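Local structure of PlyP35 (Listeria phage P35, 6S3Y) at residues V51-N55 against K56-G60; R29-K32 against H33-V37; I131-M135 against F136-K140; F87-N91 against K92-G96. The protein probably anchors a Listeria phage endolysin to the bacterial cell wall through two SH3-clan cell wall binding regions. All blocks are in the same frame, centred on the assembly; numbering follows the deposited sequence.

Contact 1: residues V51-N55 against K56-G60; sequences VKDGN and KSVRG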
loop_
_atom_site.group_PDB
_atom_site.type_symbol
_atom_site.label_atom_id
_atom_site.label_comp_id
_atom_site.label_asym_id
_atom_site.label_seq_id
_atom_site.Cartn_x
_atom_site.Cartn_y
_atom_site.Cartn_z
ATOM N N VAL A 51 -9.417 -4.269 -13.897
ATOM C CA VAL A 51 -8.306 -4.641 -14.809
ATOM C C VAL A 51 -8.673 -5.997 -15.433
ATOM O O VAL A 51 -9.633 -6.654 -14.943
ATOM C CB VAL A 51 -7.045 -4.674 -13.922
ATOM C CG1 VAL A 51 -6.920 -5.929 -13.143
ATOM C CG2 VAL A 51 -5.831 -4.054 -14.494
ATOM N N LYS A 52 -7.943 -6.417 -16.449
ATOM C CA LYS A 52 -8.143 -7.741 -17.097
ATOM C C LYS A 52 -7.050 -8.692 -16.640
ATOM O O LYS A 52 -5.884 -8.347 -16.830
ATOM C CB LYS A 52 -8.079 -7.622 -18.627
ATOM C CG LYS A 52 -9.025 -6.609 -19.236
ATOM C CD LYS A 52 -10.502 -6.862 -18.975
ATOM C CE LYS A 52 -11.211 -7.626 -20.082
ATOM N NZ LYS A 52 -10.779 -9.045 -20.125
ATOM N N ASP A 53 -7.408 -9.829 -16.050
ATOM C CA ASP A 53 -6.492 -10.984 -15.864
ATOM C C ASP A 53 -6.920 -12.046 -16.880
ATOM O O ASP A 53 -7.926 -12.751 -16.616
ATOM C CB ASP A 53 -6.500 -11.512 -14.430
ATOM C CG ASP A 53 -5.801 -10.624 -13.412
ATOM O OD1 ASP A 53 -5.006 -9.743 -13.797
ATOM O OD2 ASP A 53 -6.018 -10.865 -12.219
ATOM N N GLY A 54 -6.234 -12.082 -18.029
ATOM C CA GLY A 54 -6.669 -12.852 -19.211
ATOM C C GLY A 54 -7.965 -12.290 -19.765
ATOM O O GLY A 54 -8.000 -11.093 -20.092
ATOM N N ASN A 55 -9.003 -13.118 -19.835
ATOM C CA ASN A 55 -10.351 -12.735 -20.344
ATOM C C ASN A 55 -11.239 -12.199 -19.216
ATOM O O ASN A 55 -12.310 -11.678 -19.550
ATOM C CB ASN A 55 -11.050 -13.865 -21.086
ATOM C CG ASN A 55 -11.157 -15.143 -20.288
ATOM O OD1 ASN A 55 -11.578 -15.109 -19.138
ATOM N ND2 ASN A 55 -10.774 -16.257 -20.891
ATOM N N LYS A 56 -10.811 -12.316 -17.955
ATOM C CA LYS A 56 -11.647 -11.997 -16.762
ATOM C C LYS A 56 -11.420 -10.538 -16.348
ATOM O O LYS A 56 -10.244 -10.096 -16.305
ATOM C CB LYS A 56 -11.320 -12.941 -15.600
ATOM C CG LYS A 56 -11.680 -14.398 -15.823
ATOM C CD LYS A 56 -13.174 -14.609 -16.008
ATOM C CE LYS A 56 -13.537 -15.983 -16.537
ATOM N NZ LYS A 56 -13.045 -17.053 -15.639
ATOM N N SER A 57 -12.498 -9.797 -16.100
ATOM C CA SER A 57 -12.486 -8.488 -15.408
ATOM C C SER A 57 -12.356 -8.739 -13.902
ATOM O O SER A 57 -13.188 -9.474 -13.366
ATOM C CB SER A 57 -13.713 -7.687 -15.691
ATOM O OG SER A 57 -13.563 -6.982 -16.883
ATOM N N VAL A 58 -11.388 -8.112 -13.244
ATOM C CA VAL A 58 -11.133 -8.275 -11.788
ATOM C C VAL A 58 -11.137 -6.884 -11.157
ATOM O O VAL A 58 -10.554 -5.950 -11.735
ATOM C CB VAL A 58 -9.820 -9.019 -11.531
ATOM C CG1 VAL A 58 -8.639 -8.316 -12.152
ATOM C CG2 VAL A 58 -9.596 -9.203 -10.048
ATOM N N ARG A 59 -11.835 -6.738 -10.030
ATOM C CA ARG A 59 -12.011 -5.440 -9.347
ATOM C C ARG A 59 -10.908 -5.284 -8.297
ATOM O O ARG A 59 -10.573 -6.260 -7.618
ATOM C CB ARG A 59 -13.406 -5.326 -8.727
ATOM C CG ARG A 59 -13.632 -4.016 -7.998
ATOM C CD ARG A 59 -15.099 -3.703 -7.781
ATOM N NE ARG A 59 -15.821 -3.538 -9.031
ATOM C CZ ARG A 59 -15.859 -2.432 -9.751
ATOM N NH1 ARG A 59 -15.175 -1.358 -9.407
ATOM N NH2 ARG A 59 -16.545 -2.429 -10.878
ATOM N N GLY A 60 -10.406 -4.072 -8.141
ATOM C CA GLY A 60 -9.488 -3.734 -7.050
ATOM C C GLY A 60 -9.825 -2.406 -6.416
ATOM O O GLY A 60 -10.733 -1.695 -6.900
#
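Lys56 closes the tight end of a beta hairpin against Asp53: Lys56 N donates to Asp53 O at 3.2 Å, and Asp53 N returns a bond of 2.9 Å to Lys56 O. The first of these arrives from well above the Asp53 carbonyl plane, 54° out of it, and so misses the lone pairs. Between the two residues runs a type II' turn, whose first corner, Gly54, takes the positive phi (65°) that this turn needs. The Lys56 chain lies alongside Asn55, its CE 3.4 Å from Asn55 OD1. Ser57 comes next, on the sheet face it shares with Lys52, and Ser57 OG touches Lys52 CD at 3.7 Å. Bent at all three outer torsions, Lys52 curls back over the turn to give Asn55 O a weak bond from NZ of 3.1 Å. Val58 then faces Val51 as a hydrogen-bonded pair: Val58 N to Val51 O is 2.8 Å, Val51 N to Val58 O 3.0 Å, and both bonds are nearly straight. Asp53 shares a face of the sheet with Val51 and Val58, and its OD1 is salt-bridged to Arg29. Farther on, Gly60 continues the ladder to Gly49. The hairpin end is therefore gripped chiefly by its backbone, and the charge of Asp53 is probably offset by Arg29 rather than by the lysines of the turn.

Contact 2: residues R29-K32 against H33-V37; sequences RQWK and HGTKV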
loop_
_atom_site.group_PDB
_atom_site.type_symbol
_atom_site.label_atom_id
_atom_site.label_comp_id
_atom_site.label_asym_id
_atom_site.label_seq_id
_atom_site.Cartn_x
_atom_site.Cartn_y
_atom_site.Cartn_z
ATOM N N ARG A 29 -3.085 -5.590 -8.362
ATOM C CA ARG A 29 -1.916 -4.962 -9.028
ATOM C C ARG A 29 -1.053 -4.269 -7.969
ATOM O O ARG A 29 -1.614 -3.691 -7.022
ATOM C CB ARG A 29 -2.318 -3.897 -10.058
ATOM C CG ARG A 29 -3.060 -4.445 -11.262
ATOM C CD ARG A 29 -2.207 -5.222 -12.224
ATOM N NE ARG A 29 -2.958 -5.616 -13.415
ATOM C CZ ARG A 29 -3.633 -6.750 -13.546
ATOM N NH1 ARG A 29 -3.686 -7.625 -12.563
ATOM N NH2 ARG A 29 -4.251 -7.051 -14.669
ATOM N N GLN A 30 0.259 -4.291 -8.164
ATOM C CA GLN A 30 1.217 -3.386 -7.519
ATOM C C GLN A 30 1.733 -2.490 -8.629
ATOM O O GLN A 30 2.682 -2.873 -9.321
ATOM C CB GLN A 30 2.241 -4.222 -6.745
ATOM C CG GLN A 30 1.644 -4.788 -5.465
ATOM C CD GLN A 30 2.619 -5.533 -4.597
ATOM O OE1 GLN A 30 3.818 -5.529 -4.836
ATOM N NE2 GLN A 30 2.084 -6.223 -3.597
ATOM N N TRP A 31 1.073 -1.357 -8.813
ATOM C CA TRP A 31 1.324 -0.436 -9.933
ATOM C C TRP A 31 2.550 0.424 -9.611
ATOM O O TRP A 31 2.518 1.167 -8.605
ATOM C CB TRP A 31 0.105 0.451 -10.191
ATOM C CG TRP A 31 -1.018 -0.172 -10.968
ATOM C CD1 TRP A 31 -0.954 -0.973 -12.072
ATOM C CD2 TRP A 31 -2.420 0.066 -10.738
ATOM N NE1 TRP A 31 -2.213 -1.275 -12.516
ATOM C CE2 TRP A 31 -3.131 -0.630 -11.733
ATOM C CE3 TRP A 31 -3.134 0.814 -9.792
ATOM C CZ2 TRP A 31 -4.519 -0.613 -11.802
ATOM C CZ3 TRP A 31 -4.503 0.849 -9.869
ATOM C CH2 TRP A 31 -5.182 0.148 -10.862
ATOM N N LYS A 32 3.542 0.398 -10.501
ATOM C CA LYS A 32 4.745 1.260 -10.412
ATOM C C LYS A 32 4.315 2.724 -10.303
ATOM O O LYS A 32 3.338 3.133 -10.986
ATOM C CB LYS A 32 5.629 1.023 -11.643
ATOM C CG LYS A 32 7.027 1.606 -11.522
ATOM C CD LYS A 32 7.912 1.252 -12.703
ATOM C CE LYS A 32 7.317 1.667 -14.038
ATOM N NZ LYS A 32 8.203 1.332 -15.179
ATOM N N HIS A 33 5.055 3.501 -9.506
ATOM C CA HIS A 33 4.943 4.982 -9.430
ATOM C C HIS A 33 4.753 5.526 -10.846
ATOM O O HIS A 33 5.504 5.094 -11.718
ATOM C CB HIS A 33 6.178 5.590 -8.754
ATOM C CG HIS A 33 6.007 7.030 -8.394
ATOM N ND1 HIS A 33 6.671 8.069 -9.021
ATOM C CD2 HIS A 33 5.171 7.604 -7.504
ATOM C CE1 HIS A 33 6.350 9.206 -8.414
ATOM N NE2 HIS A 33 5.396 8.954 -7.514
ATOM N N GLY A 34 3.772 6.385 -11.067
ATOM C CA GLY A 34 3.552 7.054 -12.368
ATOM C C GLY A 34 2.645 6.290 -13.324
ATOM O O GLY A 34 2.277 6.876 -14.342
ATOM N N THR A 35 2.239 5.057 -13.023
ATOM C CA THR A 35 1.283 4.312 -13.884
ATOM C C THR A 35 0.003 5.144 -14.041
ATOM O O THR A 35 -0.450 5.718 -13.048
ATOM C CB THR A 35 0.944 2.940 -13.321
ATOM O OG1 THR A 35 2.168 2.239 -13.128
ATOM C CG2 THR A 35 0.041 2.137 -14.235
ATOM N N LYS A 36 -0.554 5.211 -15.253
ATOM C CA LYS A 36 -1.829 5.912 -15.523
ATOM C C LYS A 36 -2.955 4.872 -15.553
ATOM O O LYS A 36 -2.785 3.822 -16.192
ATOM C CB LYS A 36 -1.743 6.735 -16.812
ATOM C CG LYS A 36 -0.722 7.864 -16.689
ATOM C CD LYS A 36 -0.789 8.856 -17.815
ATOM C CE LYS A 36 0.091 10.036 -17.482
ATOM N NZ LYS A 36 -0.149 11.096 -18.464
ATOM N N VAL A 37 -4.059 5.174 -14.859
ATOM C CA VAL A 37 -5.164 4.195 -14.655
ATOM C C VAL A 37 -6.490 4.922 -14.763
ATOM O O VAL A 37 -6.539 6.192 -14.720
ATOM C CB VAL A 37 -5.010 3.486 -13.289
ATOM C CG1 VAL A 37 -3.727 2.675 -13.222
ATOM C CG2 VAL A 37 -5.060 4.457 -12.116
#
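Trp31 and Val37 meet face-on: Val37 CG1 sits over the centre of the six-membered ring, 3.5 Å from its centroid and only 7° off the normal, a clear CH-pi contact. Farther along the same face, Thr35 CG2 covers the five-membered ring more loosely, 4.3 Å from that centroid. The other side of the indole carries Arg29 CB, 3.6 Å above the plane of Trp31 and toward its rim, so that the ring is sandwiched between its own strand and the chain beyond the turn. Thr35 also holds the turn itself. Its OG1 donates to Lys32 O at 2.6 Å, in the carbonyl plane and on a lone pair, while Thr35 N reaches Lys32 O at 3.0 Å from a tilted position. One carbonyl oxygen thus accepts two bonds from one residue. Rotation about chi1 (-55°) sets OG1 beside the backbone N, where both donors face Lys32 O, and leaves the methyl for the indole. His33 and Gly34 make the corners, Gly34 with positive phi. Farther out, Phe16 stacks on Trp31, Ile82 packs against Trp31 and Val37, and His33 is tied through its backbone to Asp12. This is a type II beta turn between two successive strands that do not pair with each other, carrying the chain from the partner of strand 6-17 to a neighbour of strand 78-89, a tight crossing between sheets consistent with a small SH3-like barrel.

Contact 3: residues I131-M135 against F136-K140; sequences IPRYM and FDIKK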
loop_
_atom_site.group_PDB
_atom_site.type_symbol
_atom_site.label_atom_id
_atom_site.label_comp_id
_atom_site.label_asym_id
_atom_site.label_seq_id
_atom_site.Cartn_x
_atom_site.Cartn_y
_atom_site.Cartn_z
ATOM N N ILE A 131 4.485 -3.089 9.702
ATOM C CA ILE A 131 4.370 -3.064 8.219
ATOM C C ILE A 131 4.185 -4.509 7.760
ATOM O O ILE A 131 4.906 -5.406 8.182
ATOM C CB ILE A 131 5.574 -2.346 7.575
ATOM C CG1 ILE A 131 5.360 -2.166 6.067
ATOM C CG2 ILE A 131 6.886 -3.044 7.902
ATOM C CD1 ILE A 131 6.422 -1.297 5.382
ATOM N N PRO A 132 3.196 -4.780 6.882
ATOM C CA PRO A 132 3.024 -6.119 6.312
ATOM C C PRO A 132 4.073 -6.409 5.225
ATOM O O PRO A 132 4.583 -5.481 4.595
ATOM C CB PRO A 132 1.603 -6.050 5.751
ATOM C CG PRO A 132 1.440 -4.594 5.351
ATOM C CD PRO A 132 2.200 -3.813 6.391
ATOM N N ARG A 133 4.357 -7.701 5.022
ATOM C CA ARG A 133 5.418 -8.201 4.119
ATOM C C ARG A 133 5.295 -7.595 2.724
ATOM O O ARG A 133 6.349 -7.288 2.111
ATOM C CB ARG A 133 5.357 -9.739 4.032
ATOM C CG ARG A 133 6.485 -10.361 3.234
ATOM C CD ARG A 133 7.866 -10.016 3.767
ATOM N NE ARG A 133 8.929 -10.515 2.904
ATOM C CZ ARG A 133 9.329 -9.912 1.793
ATOM N NH1 ARG A 133 8.820 -8.749 1.416
ATOM N NH2 ARG A 133 10.257 -10.496 1.063
ATOM N N TYR A 134 4.075 -7.399 2.230
ATOM C CA TYR A 134 3.824 -7.063 0.801
ATOM C C TYR A 134 4.221 -5.625 0.487
ATOM O O TYR A 134 4.229 -5.262 -0.678
ATOM C CB TYR A 134 2.371 -7.385 0.383
ATOM C CG TYR A 134 1.294 -6.513 0.965
ATOM C CD1 TYR A 134 0.958 -5.307 0.382
ATOM C CD2 TYR A 134 0.527 -6.933 2.046
ATOM C CE1 TYR A 134 -0.053 -4.506 0.891
ATOM C CE2 TYR A 134 -0.496 -6.148 2.552
ATOM C CZ TYR A 134 -0.773 -4.923 1.993
ATOM O OH TYR A 134 -1.797 -4.159 2.482
HETATM N N MSE A 135 4.583 -4.815 1.486
HETATM C CA MSE A 135 4.885 -3.413 1.210
HETATM C C MSE A 135 6.388 -3.145 1.073
HETATM O O MSE A 135 6.766 -1.991 0.834
HETATM C CB MSE A 135 4.288 -2.496 2.277
HETATM C CG MSE A 135 2.780 -2.477 2.244
HETATM SE SE MSE A 135 2.018 -1.186 3.468
HETATM C CE MSE A 135 0.427 -0.714 2.542
ATOM N N PHE A 136 7.225 -4.175 1.183
ATOM C CA PHE A 136 8.662 -3.936 1.103
ATOM C C PHE A 136 9.389 -5.111 0.421
ATOM O O PHE A 136 8.853 -6.238 0.324
ATOM C CB PHE A 136 9.257 -3.687 2.501
ATOM C CG PHE A 136 9.170 -4.838 3.475
ATOM C CD1 PHE A 136 10.111 -5.853 3.467
ATOM C CD2 PHE A 136 8.167 -4.882 4.434
ATOM C CE1 PHE A 136 10.038 -6.894 4.392
ATOM C CE2 PHE A 136 8.101 -5.924 5.353
ATOM C CZ PHE A 136 9.021 -6.938 5.337
ATOM N N ASP A 137 10.622 -4.836 -0.005
ATOM C CA ASP A 137 11.584 -5.854 -0.502
ATOM C C ASP A 137 12.745 -6.004 0.496
ATOM O O ASP A 137 13.057 -5.054 1.223
ATOM C CB ASP A 137 12.076 -5.481 -1.896
ATOM C CG ASP A 137 11.029 -5.666 -2.989
ATOM O OD1 ASP A 137 10.241 -6.670 -2.920
ATOM O OD2 ASP A 137 11.004 -4.817 -3.886
ATOM N N ILE A 138 13.358 -7.168 0.489
ATOM C CA ILE A 138 14.599 -7.514 1.203
ATOM C C ILE A 138 15.690 -7.674 0.137
ATOM O O ILE A 138 15.581 -8.633 -0.687
ATOM C CB ILE A 138 14.402 -8.800 2.024
ATOM C CG1 ILE A 138 13.226 -8.691 3.019
ATOM C CG2 ILE A 138 15.727 -9.199 2.677
ATOM C CD1 ILE A 138 12.838 -10.007 3.601
ATOM N N LYS A 139 16.680 -6.780 0.131
ATOM C CA LYS A 139 17.784 -6.756 -0.871
ATOM C C LYS A 139 18.628 -8.043 -0.813
ATOM O O LYS A 139 19.056 -8.367 0.300
ATOM C CB LYS A 139 18.669 -5.538 -0.613
ATOM C CG LYS A 139 19.873 -5.426 -1.538
ATOM C CD LYS A 139 20.554 -4.079 -1.476
ATOM C CE LYS A 139 22.064 -4.173 -1.481
ATOM N NZ LYS A 139 22.684 -2.952 -2.064
ATOM N N LYS A 140 18.854 -8.716 -1.964
ATOM C CA LYS A 140 19.751 -9.900 -2.115
ATOM C C LYS A 140 21.137 -9.436 -2.568
ATOM O O LYS A 140 21.660 -8.441 -2.110
ATOM C CB LYS A 140 19.277 -10.911 -3.169
ATOM C CG LYS A 140 17.775 -11.019 -3.410
ATOM C CD LYS A 140 17.256 -12.435 -3.521
ATOM C CE LYS A 140 15.792 -12.546 -3.157
ATOM N NZ LYS A 140 15.474 -11.981 -1.820
HETATM O O HOH W 1 9.485 -8.890 -1.437
HETATM O O HOH W 2 12.090 -9.260 -1.229
#
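Phe136 folds its ring back under the turn that precedes it, with Arg133 O 3.8 Å above the ring plane of Phe136 and over its centre. The motif is a single 3-10 turn, 133-135, linking strand 128-132 to the short strand 136-137, much as a 3-10 turn leads into the last strand of SH3 folds. CG of Phe136 stands between the backbone N and the carbonyl carbon (chi1 63°), and this rotation brings the ring beneath the turn. Phe136 N adds a long, weak bond to Arg133 O. Ile131 CG2 approaches CE2 of the ring obliquely at 4.0 Å, and Arg133 CD rests 3.6 Å from the adjoining CZ of Phe136. The ring also meets Tyr118 edge-to-face, which ties the turn to strand 117-121. Bent at chi2, the arginine chain brings its guanidinium nearly parallel to the Phe136 ring, the planes 10° apart. Its edge points at the backbone: Arg133 NH1 lies 2.7 Å from Phe136 O in the guanidinium plane, although a strongly bent N-H (119°) makes the bond weak. Over one guanidinium face comes Ile138, its CD1 3.7 Å from Arg133 NH2. The same cation reaches Asp137 through water, one molecule accepting from Arg133 NH1 and donating to Asp137 OD1 at 2.8 Å. A second water accepts from both Arg133 NH2 and Ile138 N, 3.0 Å from the latter.

Contact 4: residues F87-N91 against K92-G96; sequences FCWDN and KKLNG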
loop_
_atom_site.group_PDB
_atom_site.type_symbol
_atom_site.label_atom_id
_atom_site.label_comp_id
_atom_site.label_asym_id
_atom_site.label_seq_id
_atom_site.Cartn_x
_atom_site.Cartn_y
_atom_site.Cartn_z
ATOM N N PHE A 87 2.705 2.316 4.219
ATOM C CA PHE A 87 2.268 2.751 5.556
ATOM C C PHE A 87 2.908 1.825 6.581
ATOM O O PHE A 87 3.174 0.648 6.236
ATOM C CB PHE A 87 0.758 2.661 5.712
ATOM C CG PHE A 87 -0.049 3.777 5.100
ATOM C CD1 PHE A 87 0.188 5.094 5.439
ATOM C CD2 PHE A 87 -1.093 3.489 4.233
ATOM C CE1 PHE A 87 -0.591 6.108 4.917
ATOM C CE2 PHE A 87 -1.878 4.512 3.717
ATOM C CZ PHE A 87 -1.624 5.822 4.045
ATOM N N CYS A 88 3.088 2.318 7.814
ATOM C CA CYS A 88 3.167 1.435 9.008
ATOM C C CYS A 88 2.163 1.939 10.039
ATOM O O CYS A 88 1.803 3.165 10.033
ATOM C CB CYS A 88 4.581 1.342 9.562
ATOM S SG CYS A 88 5.299 2.953 9.960
ATOM N N TRP A 89 1.688 1.026 10.886
ATOM C CA TRP A 89 0.587 1.313 11.831
ATOM C C TRP A 89 1.024 0.970 13.257
ATOM O O TRP A 89 1.768 -0.009 13.429
ATOM C CB TRP A 89 -0.634 0.478 11.445
ATOM C CG TRP A 89 -1.323 0.881 10.167
ATOM C CD1 TRP A 89 -2.412 1.676 10.039
ATOM C CD2 TRP A 89 -1.027 0.388 8.843
ATOM N NE1 TRP A 89 -2.809 1.731 8.737
ATOM C CE2 TRP A 89 -1.980 0.953 7.978
ATOM C CE3 TRP A 89 -0.057 -0.474 8.306
ATOM C CZ2 TRP A 89 -1.996 0.700 6.606
ATOM C CZ3 TRP A 89 -0.074 -0.731 6.952
ATOM C CH2 TRP A 89 -1.029 -0.159 6.117
ATOM N N ASP A 90 0.471 1.672 14.239
ATOM C CA ASP A 90 0.833 1.403 15.656
ATOM C C ASP A 90 0.032 0.223 16.177
ATOM O O ASP A 90 0.203 -0.107 17.329
ATOM C CB ASP A 90 0.671 2.629 16.521
ATOM C CG ASP A 90 -0.737 3.036 16.855
ATOM O OD1 ASP A 90 -1.677 2.611 16.154
ATOM O OD2 ASP A 90 -0.852 3.827 17.791
ATOM N N ASN A 91 -0.764 -0.440 15.343
ATOM C CA ASN A 91 -1.363 -1.740 15.752
ATOM C C ASN A 91 -1.634 -2.621 14.534
ATOM O O ASN A 91 -1.624 -2.110 13.408
ATOM C CB ASN A 91 -2.586 -1.500 16.639
ATOM C CG ASN A 91 -3.817 -1.155 15.852
ATOM O OD1 ASN A 91 -4.290 -1.965 15.075
ATOM N ND2 ASN A 91 -4.331 0.033 16.060
ATOM N N LYS A 92 -1.906 -3.903 14.759
ATOM C CA LYS A 92 -1.889 -4.950 13.711
ATOM C C LYS A 92 -3.232 -5.026 12.959
ATOM O O LYS A 92 -3.372 -5.940 12.153
ATOM C CB LYS A 92 -1.469 -6.254 14.372
ATOM C CG LYS A 92 -0.115 -6.184 15.037
ATOM C CD LYS A 92 0.373 -7.493 15.562
ATOM C CE LYS A 92 1.704 -7.376 16.266
ATOM N NZ LYS A 92 2.174 -8.706 16.708
ATOM N N LYS A 93 -4.155 -4.099 13.194
ATOM C CA LYS A 93 -5.415 -4.009 12.417
ATOM C C LYS A 93 -5.137 -3.325 11.068
ATOM O O LYS A 93 -5.927 -3.553 10.111
ATOM C CB LYS A 93 -6.458 -3.233 13.212
ATOM C CG LYS A 93 -6.927 -3.904 14.498
ATOM C CD LYS A 93 -8.164 -3.144 15.051
ATOM C CE LYS A 93 -8.128 -2.739 16.524
ATOM N NZ LYS A 93 -7.593 -3.827 17.378
ATOM N N LEU A 94 -4.059 -2.520 10.995
ATOM C CA LEU A 94 -3.636 -1.817 9.751
ATOM C C LEU A 94 -4.806 -0.949 9.281
ATOM O O LEU A 94 -5.126 -0.981 8.102
ATOM C CB LEU A 94 -3.217 -2.809 8.659
ATOM C CG LEU A 94 -2.258 -3.932 9.074
ATOM C CD1 LEU A 94 -1.685 -4.643 7.861
ATOM C CD2 LEU A 94 -1.083 -3.418 9.915
ATOM N N ASN A 95 -5.401 -0.175 10.195
ATOM C CA ASN A 95 -6.620 0.589 9.866
ATOM C C ASN A 95 -6.750 1.751 10.843
ATOM O O ASN A 95 -7.188 1.510 11.960
ATOM C CB ASN A 95 -7.819 -0.368 9.844
ATOM C CG ASN A 95 -9.140 0.307 9.576
ATOM O OD1 ASN A 95 -9.191 1.384 9.011
ATOM N ND2 ASN A 95 -10.214 -0.331 10.004
ATOM N N GLY A 96 -6.403 2.970 10.425
ATOM C CA GLY A 96 -6.486 4.163 11.288
ATOM C C GLY A 96 -5.541 4.058 12.485
ATOM O O GLY A 96 -4.433 3.450 12.347
HETATM O O HOH W 3 -2.874 1.918 13.857
HETATM O O HOH W 4 -4.539 0.160 12.935
#
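Trp89 and Leu94 cross at about a right angle, the leucine lying over one face of the indole. Leu94 CA sits 3.5 Å from the centroid of the five-membered ring and 7° off its normal, a CH-pi contact made by the backbone carbon itself. Leu94 CD2 extends the cover to the benzene part, reaching Trp89 CE3 at 3.5 Å. The opposite face of the indole is lined by Phe87 CB, and at its edge, in plane, lies Gly96 O, 3.5 Å from Trp89 CD1. The loop is brought round by Asn91, whose OD1 accepts from Lys93 N at 2.8 Å in the amide carbonyl plane, an Asx turn. A chi1 of 80° places CG between the backbone N and the carbonyl carbon of Asn91, so that the amide faces the oncoming chain. The type I beta turn from Asn91 to Leu94 is closed more loosely, by a weak bond of 3.5 Å from Leu94 N to Asn91 O. Two waters lie beside the loop: one is 2.7 Å from Gly96 O, close to Asp90 OD1, and the other accepts from Asn95 N at 2.9 Å. Lys92 NZ is salt-bridged to Asp115, and Asp90 OD2 to Lys127. The loop thus leads from the end of strand 78-89 toward strand 99-103, with Trp89 packed on Pro132 of strand 128-132 and Leu94 on Phe117 of strand 117-121.

From the N terminus the chain first turns at contact 2, between strands 27-32 and 36-41, then at contact 1, the hairpin of strands 46-53 and 56-63. Contact 4 follows at the end of strand 78-89, and contact 3 leads into the C-terminal residues. All four are local turns in series; none nests in or crosses another. Contacts 1 and 2 touch through Arg29, which reaches both Asp53 and Lys52 O. Gln30 NE2 packs near Tyr134 O, joining contacts 2 and 3. Contacts 3 and 4 meet where Met135, a selenomethionine, and Pro132 pack on Trp89. Strand 78-89 pairs with strand 36-41 and ends at contact 4, while strand 6-17 pairs with both 27-32 and 136-137.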